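Local coordinates for protein TCR beta chain (Gallus gallus, PDB 6LIR) that forms the beta half of a chicken alpha-beta T-cell receptor, which probably recognises peptide antigens presented by MHC molecules, at residues 5-10 with 148-153; 202-207 with 211-216. All coordinates share one frame; numbering follows the deposited sequence.

In the fold
The two contacts lie side by side where the variable and constant immunoglobulin domains of the beta chain meet, their centres about 10 Å apart. Contact 1 comes first along the chain and closes before contact 2 opens. It joins strand 7-11, an edge strand of one variable-domain sheet, to the segment leading into strand 152-157 of the constant domain. Contact 2 is the hairpin of strands 198-207 and 210-219. Strands 152-157 and 198-207 are neighbours in one sheet, where N152 O probably accepts a hydrogen bond from N204 N. Contact 1 spans the two domains; contact 2 lies within the constant domain and lends F206, packed on I7 and V9, and Q211 to the same junction.

Contact 1: residues 5-10 with 148-153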
# COMPACT_ATOMS: atom_id res chain seq x y z
N PRO B 5 9.09 -11.53 7.71
CA PRO B 5 9.69 -10.24 8.09
C PRO B 5 9.10 -9.07 7.30
O PRO B 5 8.77 -9.20 6.12
CB PRO B 5 11.18 -10.43 7.77
CG PRO B 5 11.39 -11.90 7.79
CD PRO B 5 10.11 -12.50 7.29
N SER B 6 8.96 -7.94 7.98
CA SER B 6 8.40 -6.74 7.36
C SER B 6 9.37 -6.12 6.36
O SER B 6 9.02 -5.91 5.19
CB SER B 6 8.02 -5.72 8.44
OG SER B 6 9.07 -4.78 8.65
N ILE B 7 10.59 -5.80 6.79
CA ILE B 7 11.56 -5.07 5.98
C ILE B 7 12.93 -5.68 6.16
O ILE B 7 13.33 -6.04 7.28
CB ILE B 7 11.60 -3.57 6.36
CG1 ILE B 7 10.25 -2.90 6.11
CG2 ILE B 7 12.70 -2.85 5.59
CD1 ILE B 7 10.25 -1.42 6.46
N LEU B 8 13.68 -5.80 5.06
CA LEU B 8 15.06 -6.26 5.10
C LEU B 8 15.88 -5.46 4.10
O LEU B 8 15.44 -5.23 2.97
CB LEU B 8 15.15 -7.76 4.78
CG LEU B 8 16.50 -8.44 5.01
CD1 LEU B 8 16.85 -8.48 6.49
CD2 LEU B 8 16.49 -9.83 4.43
N VAL B 9 17.07 -5.05 4.52
CA VAL B 9 18.01 -4.34 3.66
C VAL B 9 19.33 -5.09 3.66
O VAL B 9 19.89 -5.36 4.73
CB VAL B 9 18.22 -2.88 4.10
CG1 VAL B 9 19.14 -2.17 3.13
CG2 VAL B 9 16.89 -2.16 4.21
N LEU B 10 19.84 -5.41 2.47
CA LEU B 10 21.06 -6.17 2.33
C LEU B 10 22.10 -5.38 1.56
O LEU B 10 21.78 -4.46 0.80
CB LEU B 10 20.81 -7.51 1.62
CG LEU B 10 19.84 -8.49 2.26
CD1 LEU B 10 19.74 -9.72 1.39
CD2 LEU B 10 20.30 -8.84 3.66
N PRO B 148 17.26 3.48 2.30
CA PRO B 148 16.68 3.57 0.96
C PRO B 148 15.20 3.97 0.94
O PRO B 148 14.65 4.38 1.96
CB PRO B 148 16.86 2.15 0.41
CG PRO B 148 17.11 1.27 1.60
CD PRO B 148 17.21 2.11 2.83
N ASP B 149 14.58 3.84 -0.23
CA ASP B 149 13.26 4.41 -0.47
C ASP B 149 12.16 3.78 0.37
O ASP B 149 11.10 4.41 0.53
CB ASP B 149 12.90 4.27 -1.95
CG ASP B 149 12.72 2.82 -2.36
OD1 ASP B 149 13.43 1.96 -1.81
OD2 ASP B 149 11.87 2.55 -3.24
N HIS B 150 12.35 2.58 0.91
CA HIS B 150 11.26 1.90 1.60
C HIS B 150 11.26 2.21 3.09
O HIS B 150 12.28 2.11 3.77
CB HIS B 150 11.29 0.39 1.41
CG HIS B 150 9.98 -0.25 1.73
ND1 HIS B 150 9.73 -0.85 2.95
CD2 HIS B 150 8.84 -0.36 1.01
CE1 HIS B 150 8.49 -1.32 2.96
NE2 HIS B 150 7.93 -1.04 1.79
N LEU B 151 10.08 2.57 3.59
CA LEU B 151 9.86 2.90 4.99
C LEU B 151 8.37 2.82 5.25
O LEU B 151 7.56 3.09 4.35
CB LEU B 151 10.41 4.29 5.30
CG LEU B 151 10.19 4.94 6.67
CD1 LEU B 151 11.41 5.78 6.98
CD2 LEU B 151 8.93 5.80 6.67
N ASN B 152 8.00 2.42 6.46
CA ASN B 152 6.59 2.32 6.83
C ASN B 152 6.25 3.39 7.85
O ASN B 152 7.01 3.62 8.80
CB ASN B 152 6.28 0.94 7.41
CG ASN B 152 6.03 -0.10 6.35
OD1 ASN B 152 6.67 -1.16 6.34
ND2 ASN B 152 5.11 0.18 5.43
N LEU B 153 5.10 4.03 7.65
CA LEU B 153 4.61 5.08 8.54
C LEU B 153 3.21 4.71 8.99
O LEU B 153 2.33 4.49 8.15
CB LEU B 153 4.61 6.43 7.81
CG LEU B 153 4.87 7.73 8.57
CD1 LEU B 153 6.20 7.69 9.30
CD2 LEU B 153 4.84 8.90 7.59
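I7 and V9 of the variable domain meet H150, N152 and P148 of the constant domain. This is a junction between two immunoglobulin domains, formed by side chains and not by strand pairing. The apolar part is small. V9 CG1 lies 4.3 Å from CG of P148, whose ring follows a cis peptide bond. V9 also packs on F206, as does I7.

The second group is apolar against polar. CG1 of I7 lies beside its own backbone N, and the chain then runs straight on to CD1 (chi2 -180°). This carries the methyl across to the constant domain. There it meets the H150 ring at the edge, in the ring plane, with I7 CD1 3.6 Å from H150 ND1. This ND1 is buried by the contact and has no polar partner in the model. The N152 side chain runs past I7 in the opposite direction.

Polar ties come from the surroundings. D149 forms a salt bridge with R106 of strand 100-110, a further link between the domains. The backbone N of I7 and OG of S6 both bond to OE1 of Q211. N152 OD1, the carboxamide oxygen, stands 3.6 Å from I7 CD1.

Contact 2: residues 202-207 with 211-216; sequences IANFFK and QQSIQK
F205 and Q212 face each other in an antiparallel beta hairpin, the last two strands (F and G) of the C1-set immunoglobulin domain. They form a hydrogen-bonded pair, as do A203 and I214. The bonds from F205 N to Q212 O and from Q212 N to F205 O are both 2.9 Å long.

The F205 side chain takes the hindered rotamer, with CG between the backbone N and the carbonyl carbon (chi1 56°). This swings the ring back over the neighbouring strand. Q212 CB makes a CH-pi contact over one ring face, 4.1 Å from the F205 ring centroid. I214 CG1 approaches the ring edge in plane, 3.6 Å from F205 CE1. E118 and P119 also touch this ring. With an alanine in place of F205, Q212 CB and I214 CG1 would probably lose their aromatic partner, and a gap would probably open beside P119.

Q212 extends beyond CG across K207. Its NE2 gives a weak bond to K207 O at 3.3 Å, while K207 NZ pairs with E118.

I202, N204 and F206 project from the other face. F206 and Q211 cross at about a right angle. CG of N204 lies beside its backbone N (chi1 -58°), which turns OD1 toward S213 OG. These two atoms are modelled unusually close for a hydrogen bond, so their exact distance is doubtful. The I202 and Q215 side chains cross obliquely, with I202 CG1 4.0 Å from Q215 CG.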
# COMPACT_ATOMS: atom_id res chain seq x y z
N ILE B 202 4.45 6.77 13.83
CA ILE B 202 5.59 5.88 14.00
C ILE B 202 6.19 5.58 12.63
O ILE B 202 5.48 5.22 11.69
CB ILE B 202 5.17 4.57 14.69
CG1 ILE B 202 4.57 4.85 16.07
CG2 ILE B 202 6.35 3.59 14.79
CD1 ILE B 202 3.43 3.91 16.43
N ALA B 203 7.51 5.68 12.54
CA ALA B 203 8.22 5.32 11.33
C ALA B 203 9.02 4.06 11.61
O ALA B 203 9.90 4.06 12.48
CB ALA B 203 9.14 6.45 10.86
N ASN B 204 8.71 2.99 10.89
CA ASN B 204 9.41 1.72 11.03
C ASN B 204 10.33 1.54 9.84
O ASN B 204 9.92 1.74 8.69
CB ASN B 204 8.42 0.56 11.14
CG ASN B 204 7.47 0.72 12.31
OD1 ASN B 204 7.89 0.76 13.47
ND2 ASN B 204 6.18 0.82 12.02
N PHE B 205 11.58 1.17 10.10
CA PHE B 205 12.58 1.04 9.05
C PHE B 205 13.58 -0.03 9.48
O PHE B 205 13.41 -0.69 10.51
CB PHE B 205 13.24 2.39 8.75
CG PHE B 205 13.85 3.05 9.95
CD1 PHE B 205 13.08 3.85 10.79
CD2 PHE B 205 15.19 2.89 10.24
CE1 PHE B 205 13.65 4.47 11.89
CE2 PHE B 205 15.76 3.50 11.35
CZ PHE B 205 14.99 4.29 12.17
N PHE B 206 14.63 -0.20 8.68
CA PHE B 206 15.63 -1.22 8.93
C PHE B 206 17.01 -0.58 8.89
O PHE B 206 17.35 0.09 7.91
CB PHE B 206 15.53 -2.34 7.89
CG PHE B 206 16.46 -3.50 8.14
CD1 PHE B 206 17.74 -3.51 7.62
CD2 PHE B 206 16.03 -4.59 8.89
CE1 PHE B 206 18.59 -4.57 7.85
CE2 PHE B 206 16.88 -5.66 9.11
CZ PHE B 206 18.16 -5.65 8.59
N LYS B 207 17.79 -0.78 9.95
CA LYS B 207 19.12 -0.19 10.04
C LYS B 207 19.99 -1.09 10.90
O LYS B 207 19.53 -1.65 11.90
CB LYS B 207 19.05 1.22 10.63
CG LYS B 207 20.36 1.98 10.65
CD LYS B 207 20.25 3.21 11.55
CE LYS B 207 21.40 4.18 11.33
NZ LYS B 207 21.20 5.44 12.11
N GLN B 211 15.47 -4.21 12.76
CA GLN B 211 14.32 -3.34 12.58
C GLN B 211 14.29 -2.28 13.68
O GLN B 211 14.48 -2.60 14.86
CB GLN B 211 13.02 -4.16 12.58
CG GLN B 211 13.06 -5.35 11.64
CD GLN B 211 11.74 -5.58 10.93
OE1 GLN B 211 11.56 -5.20 9.76
NE2 GLN B 211 10.79 -6.20 11.62
N GLN B 212 14.07 -1.03 13.29
CA GLN B 212 14.05 0.08 14.22
C GLN B 212 12.80 0.92 14.01
O GLN B 212 12.16 0.85 12.96
CB GLN B 212 15.28 0.99 14.07
CG GLN B 212 16.61 0.31 14.26
CD GLN B 212 17.77 1.30 14.34
OE1 GLN B 212 17.59 2.46 14.72
NE2 GLN B 212 18.96 0.83 13.98
N SER B 213 12.48 1.74 15.01
CA SER B 213 11.33 2.62 14.94
C SER B 213 11.70 3.97 15.52
O SER B 213 12.53 4.07 16.44
CB SER B 213 10.13 2.06 15.73
OG SER B 213 9.69 0.83 15.20
N ILE B 214 11.07 5.01 14.99
CA ILE B 214 11.09 6.34 15.59
C ILE B 214 9.65 6.72 15.86
O ILE B 214 8.78 6.54 15.00
CB ILE B 214 11.79 7.37 14.69
CG1 ILE B 214 13.25 6.97 14.47
CG2 ILE B 214 11.70 8.76 15.31
CD1 ILE B 214 13.99 7.85 13.49
N GLN B 215 9.39 7.25 17.05
CA GLN B 215 8.03 7.59 17.46
C GLN B 215 7.96 9.09 17.72
O GLN B 215 8.80 9.65 18.42
CB GLN B 215 7.63 6.81 18.71
CG GLN B 215 7.71 5.28 18.56
CD GLN B 215 9.08 4.72 18.94
OE1 GLN B 215 9.55 3.75 18.35
NE2 GLN B 215 9.72 5.33 19.93
N LYS B 216 6.95 9.73 17.13
CA LYS B 216 6.70 11.14 17.33
C LYS B 216 5.29 11.31 17.86
O LYS B 216 4.36 10.62 17.42
CB LYS B 216 6.88 11.92 16.02
CG LYS B 216 7.45 13.30 16.20
CD LYS B 216 8.86 13.25 16.76
CE LYS B 216 9.24 14.60 17.35
NZ LYS B 216 10.70 14.77 17.56